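Local coordinates for D-2-hydroxyacid dehydrogensase protein (Ketogulonicigenium vulgare, PDB 4LSW), which probably catalyses the NAD(P)-dependent interconversion of D-2-hydroxyacids and the corresponding 2-oxoacids, at residues A[299-302]-A[303-307]; A[19-23]-A[24-28]. All coordinates share one frame; numbering follows the deposited sequence.

Contact 1 of 2, residues A[299-302]-A[303-307]; sequences DNLT and AHFAG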
loop_
_atom_site.group_PDB
_atom_site.type_symbol
_atom_site.label_atom_id
_atom_site.label_comp_id
_atom_site.label_asym_id
_atom_site.label_seq_id
_atom_site.Cartn_x
_atom_site.Cartn_y
_atom_site.Cartn_z
ATOM N N ASP A 299 11.533 14.412 9.630
ATOM C CA ASP A 299 11.265 15.847 9.536
ATOM C C ASP A 299 10.083 16.285 10.405
ATOM O O ASP A 299 10.079 17.390 10.939
ATOM C CB ASP A 299 11.062 16.292 8.081
ATOM C CG ASP A 299 12.345 16.257 7.270
ATOM O OD1 ASP A 299 13.438 16.169 7.868
ATOM O OD2 ASP A 299 12.254 16.326 6.025
ATOM N N ASN A 300 9.089 15.413 10.557
ATOM C CA ASN A 300 7.978 15.697 11.456
ATOM C C ASN A 300 8.437 15.769 12.902
ATOM O O ASN A 300 8.039 16.673 13.635
ATOM C CB ASN A 300 6.854 14.666 11.302
ATOM C CG ASN A 300 5.966 14.947 10.106
ATOM O OD1 ASN A 300 5.205 15.914 10.099
ATOM N ND2 ASN A 300 6.054 14.098 9.092
ATOM N N LEU A 301 9.273 14.814 13.306
ATOM C CA LEU A 301 9.799 14.814 14.665
ATOM C C LEU A 301 10.655 16.060 14.914
ATOM O O LEU A 301 10.519 16.726 15.948
ATOM C CB LEU A 301 10.588 13.530 14.942
ATOM C CG LEU A 301 9.745 12.256 15.051
ATOM C CD1 LEU A 301 10.627 11.022 14.940
ATOM C CD2 LEU A 301 8.958 12.249 16.365
ATOM N N THR A 302 11.509 16.383 13.950
ATOM C CA THR A 302 12.394 17.537 14.059
ATOM C C THR A 302 11.577 18.815 14.192
ATOM O O THR A 302 11.837 19.649 15.069
ATOM C CB THR A 302 13.322 17.635 12.837
ATOM O OG1 THR A 302 14.132 16.456 12.767
ATOM C CG2 THR A 302 14.226 18.863 12.939
ATOM N N ALA A 303 10.578 18.953 13.330
ATOM C CA ALA A 303 9.711 20.118 13.351
ATOM C C ALA A 303 8.986 20.243 14.687
ATOM O O ALA A 303 8.919 21.323 15.268
ATOM C CB ALA A 303 8.717 20.052 12.203
ATOM N N HIS A 304 8.458 19.134 15.187
ATOM C CA HIS A 304 7.726 19.164 16.447
ATOM C C HIS A 304 8.564 19.707 17.603
ATOM O O HIS A 304 8.129 20.606 18.323
ATOM C CB HIS A 304 7.211 17.770 16.815
ATOM C CG HIS A 304 6.568 17.713 18.163
ATOM N ND1 HIS A 304 5.277 18.147 18.394
ATOM C CD2 HIS A 304 7.045 17.306 19.363
ATOM C CE1 HIS A 304 4.986 17.996 19.670
ATOM N NE2 HIS A 304 6.047 17.495 20.285
ATOM N N PHE A 305 9.761 19.160 17.777
ATOM C CA PHE A 305 10.576 19.524 18.927
ATOM C C PHE A 305 11.206 20.902 18.765
ATOM O O PHE A 305 11.648 21.500 19.743
ATOM C CB PHE A 305 11.623 18.452 19.215
ATOM C CG PHE A 305 11.037 17.190 19.790
ATOM C CD1 PHE A 305 10.513 17.182 21.071
ATOM C CD2 PHE A 305 10.990 16.020 19.045
ATOM C CE1 PHE A 305 9.964 16.030 21.606
ATOM C CE2 PHE A 305 10.444 14.864 19.574
ATOM C CZ PHE A 305 9.929 14.867 20.854
ATOM N N ALA A 306 11.221 21.407 17.535
ATOM C CA ALA A 306 11.738 22.750 17.266
ATOM C C ALA A 306 10.685 23.828 17.505
ATOM O O ALA A 306 11.005 25.017 17.563
ATOM C CB ALA A 306 12.284 22.841 15.839
ATOM N N GLY A 307 9.429 23.412 17.643
ATOM C CA GLY A 307 8.329 24.344 17.817
ATOM C C GLY A 307 7.802 24.856 16.488
ATOM O O GLY A 307 7.141 25.898 16.425
#
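The Phe305 ring stands out from the helix beside Leu301, its CD2 3.2 Å from Leu301 O in an oblique approach and its CE2 4.4 Å from Leu301 CD2. One face of this ring receives His304, whose CD2 sits above its centre at 3.8 Å from the plane. For the imidazole the same meeting is an edge contact, with Phe305 CE1 in its plane. His304 CG is anti to the backbone N (chi1 174°) and Phe305 CG lies beside its own N (chi1 -72°), a difference that lets the adjacent rings meet edge to face. The polar ends are held elsewhere, His304 NE2 by Glu69 OE1, and the Asn300 amide by Thr312 OG1 through ND2 and, weakly, by Leu311 N through OD1. On the buried side, Leu301 packs on strand 70-74. The backbone supplies the regular part of the contact. Ala303 N to Asp299 O and His304 N to Asn300 O are both 2.9 Å, and Phe305 N to Leu301 O is 3.1 Å with an N-H...O angle of 166°. The next bond, Ala306 N to Thr302 O, is weak, so the i to i+4 series slackens as the helix ends. Gly307 has positive phi, where a side chain would jam against the preceding carbonyl O; two bonds, one Gly307 N to His304 O (3.2 Å), run back into the last turn, the Schellman motif ending helix 287-306.

Contact 2 of 2, residues A[19-23]-A[24-28]; sequences PLDAA and FTVHR
Asp21 and Arg28 form the charged part of this helix-to-strand contact, a salt bridge in which Arg28 NH2 donates to Asp21 OD2 at 2.9 Å. The acceptor is met on its syn side, and the carboxylate and guanidinium planes are only 11° apart, so the two groups lie nearly coplanar. Arg28 reaches Asp21 with its chain extended from CG to NE, and its NH1 forms a second salt bridge with Glu31. Water-mediated bonds use the other carboxylate oxygen. Asp21 OD1 accepts from two waters: one also bonds Phe24 O and Val26 N, the other, 2.7 Å from OD1, also bonds Val26 O and Arg28 NE. Replacing Asp21 by an alanine removes both oxygens, which is likely to leave Arg28 NH2 without this mate and the two waters without their shared acceptor. Among backbone bonds, Phe24 N reaches Leu20 O at 2.9 Å as the chain leaves the helix. The apolar contacts centre on Phe24. Ala23 CB makes a CH-pi contact over one ring face, 4.0 Å from the centroid and 11° off the normal, while Leu20 CD2 approaches Phe24 CD2 at 3.9 Å. These interactions set helix 14-23 against strand 25-28 in the beta-alpha-beta unit that starts with strand 5-8, where Phe24 and Val26 both rest on Ile6, and helix 287-306 packs against Leu20 and Phe24.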
loop_
_atom_site.group_PDB
_atom_site.type_symbol
_atom_site.label_atom_id
_atom_site.label_comp_id
_atom_site.label_asym_id
_atom_site.label_seq_id
_atom_site.Cartn_x
_atom_site.Cartn_y
_atom_site.Cartn_z
ATOM N N PRO A 19 20.343 8.930 11.956
ATOM C CA PRO A 19 20.040 10.324 12.321
ATOM C C PRO A 19 19.028 10.464 13.456
ATOM O O PRO A 19 19.028 11.478 14.161
ATOM C CB PRO A 19 19.476 10.925 11.026
ATOM C CG PRO A 19 19.078 9.765 10.195
ATOM C CD PRO A 19 20.002 8.651 10.547
ATOM N N LEU A 20 18.172 9.465 13.628
ATOM C CA LEU A 20 17.270 9.458 14.777
ATOM C C LEU A 20 18.056 9.390 16.084
ATOM O O LEU A 20 17.801 10.165 17.012
ATOM C CB LEU A 20 16.275 8.294 14.689
ATOM C CG LEU A 20 15.036 8.502 13.812
ATOM C CD1 LEU A 20 14.332 7.182 13.558
ATOM C CD2 LEU A 20 14.095 9.485 14.479
ATOM N N ASP A 21 19.012 8.463 16.150
ATOM C CA ASP A 21 19.820 8.285 17.357
ATOM C C ASP A 21 20.732 9.472 17.622
ATOM O O ASP A 21 21.083 9.741 18.767
ATOM C CB ASP A 21 20.634 6.994 17.279
ATOM C CG ASP A 21 19.816 5.774 17.650
ATOM O OD1 ASP A 21 19.010 5.867 18.604
ATOM O OD2 ASP A 21 19.978 4.732 16.990
ATOM N N ALA A 22 21.092 10.194 16.565
ATOM C CA ALA A 22 21.958 11.366 16.704
ATOM C C ALA A 22 21.232 12.569 17.305
ATOM O O ALA A 22 21.834 13.382 18.013
ATOM C CB ALA A 22 22.571 11.737 15.363
ATOM N N ALA A 23 19.942 12.691 17.004
ATOM C CA ALA A 23 19.161 13.837 17.453
ATOM C C ALA A 23 18.375 13.573 18.733
ATOM O O ALA A 23 18.081 14.506 19.480
ATOM C CB ALA A 23 18.212 14.289 16.356
ATOM N N PHE A 24 18.010 12.318 18.972
ATOM C CA PHE A 24 17.101 12.000 20.069
ATOM C C PHE A 24 17.676 10.949 20.992
ATOM O O PHE A 24 18.601 10.240 20.618
ATOM C CB PHE A 24 15.755 11.502 19.515
ATOM C CG PHE A 24 15.110 12.459 18.560
ATOM C CD1 PHE A 24 14.675 13.698 19.001
ATOM C CD2 PHE A 24 14.942 12.124 17.220
ATOM C CE1 PHE A 24 14.086 14.600 18.128
ATOM C CE2 PHE A 24 14.353 13.021 16.341
ATOM C CZ PHE A 24 13.921 14.256 16.794
ATOM N N THR A 25 17.118 10.858 22.198
ATOM C CA THR A 25 17.394 9.738 23.087
ATOM C C THR A 25 16.327 8.699 22.782
ATOM O O THR A 25 15.187 8.831 23.222
ATOM C CB THR A 25 17.304 10.156 24.560
ATOM O OG1 THR A 25 18.253 11.199 24.813
ATOM C CG2 THR A 25 17.586 8.976 25.490
ATOM N N VAL A 26 16.697 7.692 21.998
ATOM C CA VAL A 26 15.723 6.745 21.463
ATOM C C VAL A 26 15.707 5.460 22.266
ATOM O O VAL A 26 16.708 4.736 22.342
ATOM C CB VAL A 26 16.022 6.411 19.998
ATOM C CG1 VAL A 26 14.985 5.422 19.445
ATOM C CG2 VAL A 26 16.063 7.679 19.161
ATOM N N HIS A 27 14.548 5.175 22.849
ATOM C CA HIS A 27 14.335 3.930 23.567
ATOM C C HIS A 27 13.656 2.931 22.637
ATOM O O HIS A 27 12.558 3.181 22.142
ATOM C CB HIS A 27 13.495 4.195 24.815
ATOM C CG HIS A 27 14.098 5.226 25.720
ATOM N ND1 HIS A 27 15.182 4.960 26.525
ATOM C CD2 HIS A 27 13.788 6.529 25.914
ATOM C CE1 HIS A 27 15.506 6.057 27.196
ATOM N NE2 HIS A 27 14.682 7.023 26.836
ATOM N N ARG A 28 14.326 1.807 22.399
ATOM C CA ARG A 28 13.834 0.793 21.471
ATOM C C ARG A 28 13.021 -0.250 22.211
ATOM O O ARG A 28 13.582 -1.180 22.783
ATOM C CB ARG A 28 15.002 0.121 20.756
ATOM C CG ARG A 28 15.906 1.097 20.034
ATOM C CD ARG A 28 17.032 0.376 19.330
ATOM N NE ARG A 28 17.941 1.315 18.681
ATOM C CZ ARG A 28 18.866 0.960 17.795
ATOM N NH1 ARG A 28 19.002 -0.313 17.444
ATOM N NH2 ARG A 28 19.651 1.883 17.255
HETATM O O HOH W 1 19.446 7.487 20.959
HETATM O O HOH W 2 18.465 3.724 20.104
#

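How the contacts relate
From the N terminus, the chain first meets contact 2, the passage from helix 14-23 into strand 25-28, an outermost strand of the six-stranded mixed sheet, with Phe24 the one residue between them. It then passes through that sheet's other parallel strands and the seven-stranded parallel sheet before helix 287-306 ends at contact 1 and strand 313-315 returns antiparallel at the mixed sheet's other edge. Both contacts are local and lie in series, neither nesting nor crossing, and neither closes a long loop. Although far apart in sequence, their centres lie about 13 Å apart and their side chains touch: Phe305 CD2 is 3.5 Å from Phe24 CE1. This packing ties the late helix to the N-terminal beta-alpha-beta unit.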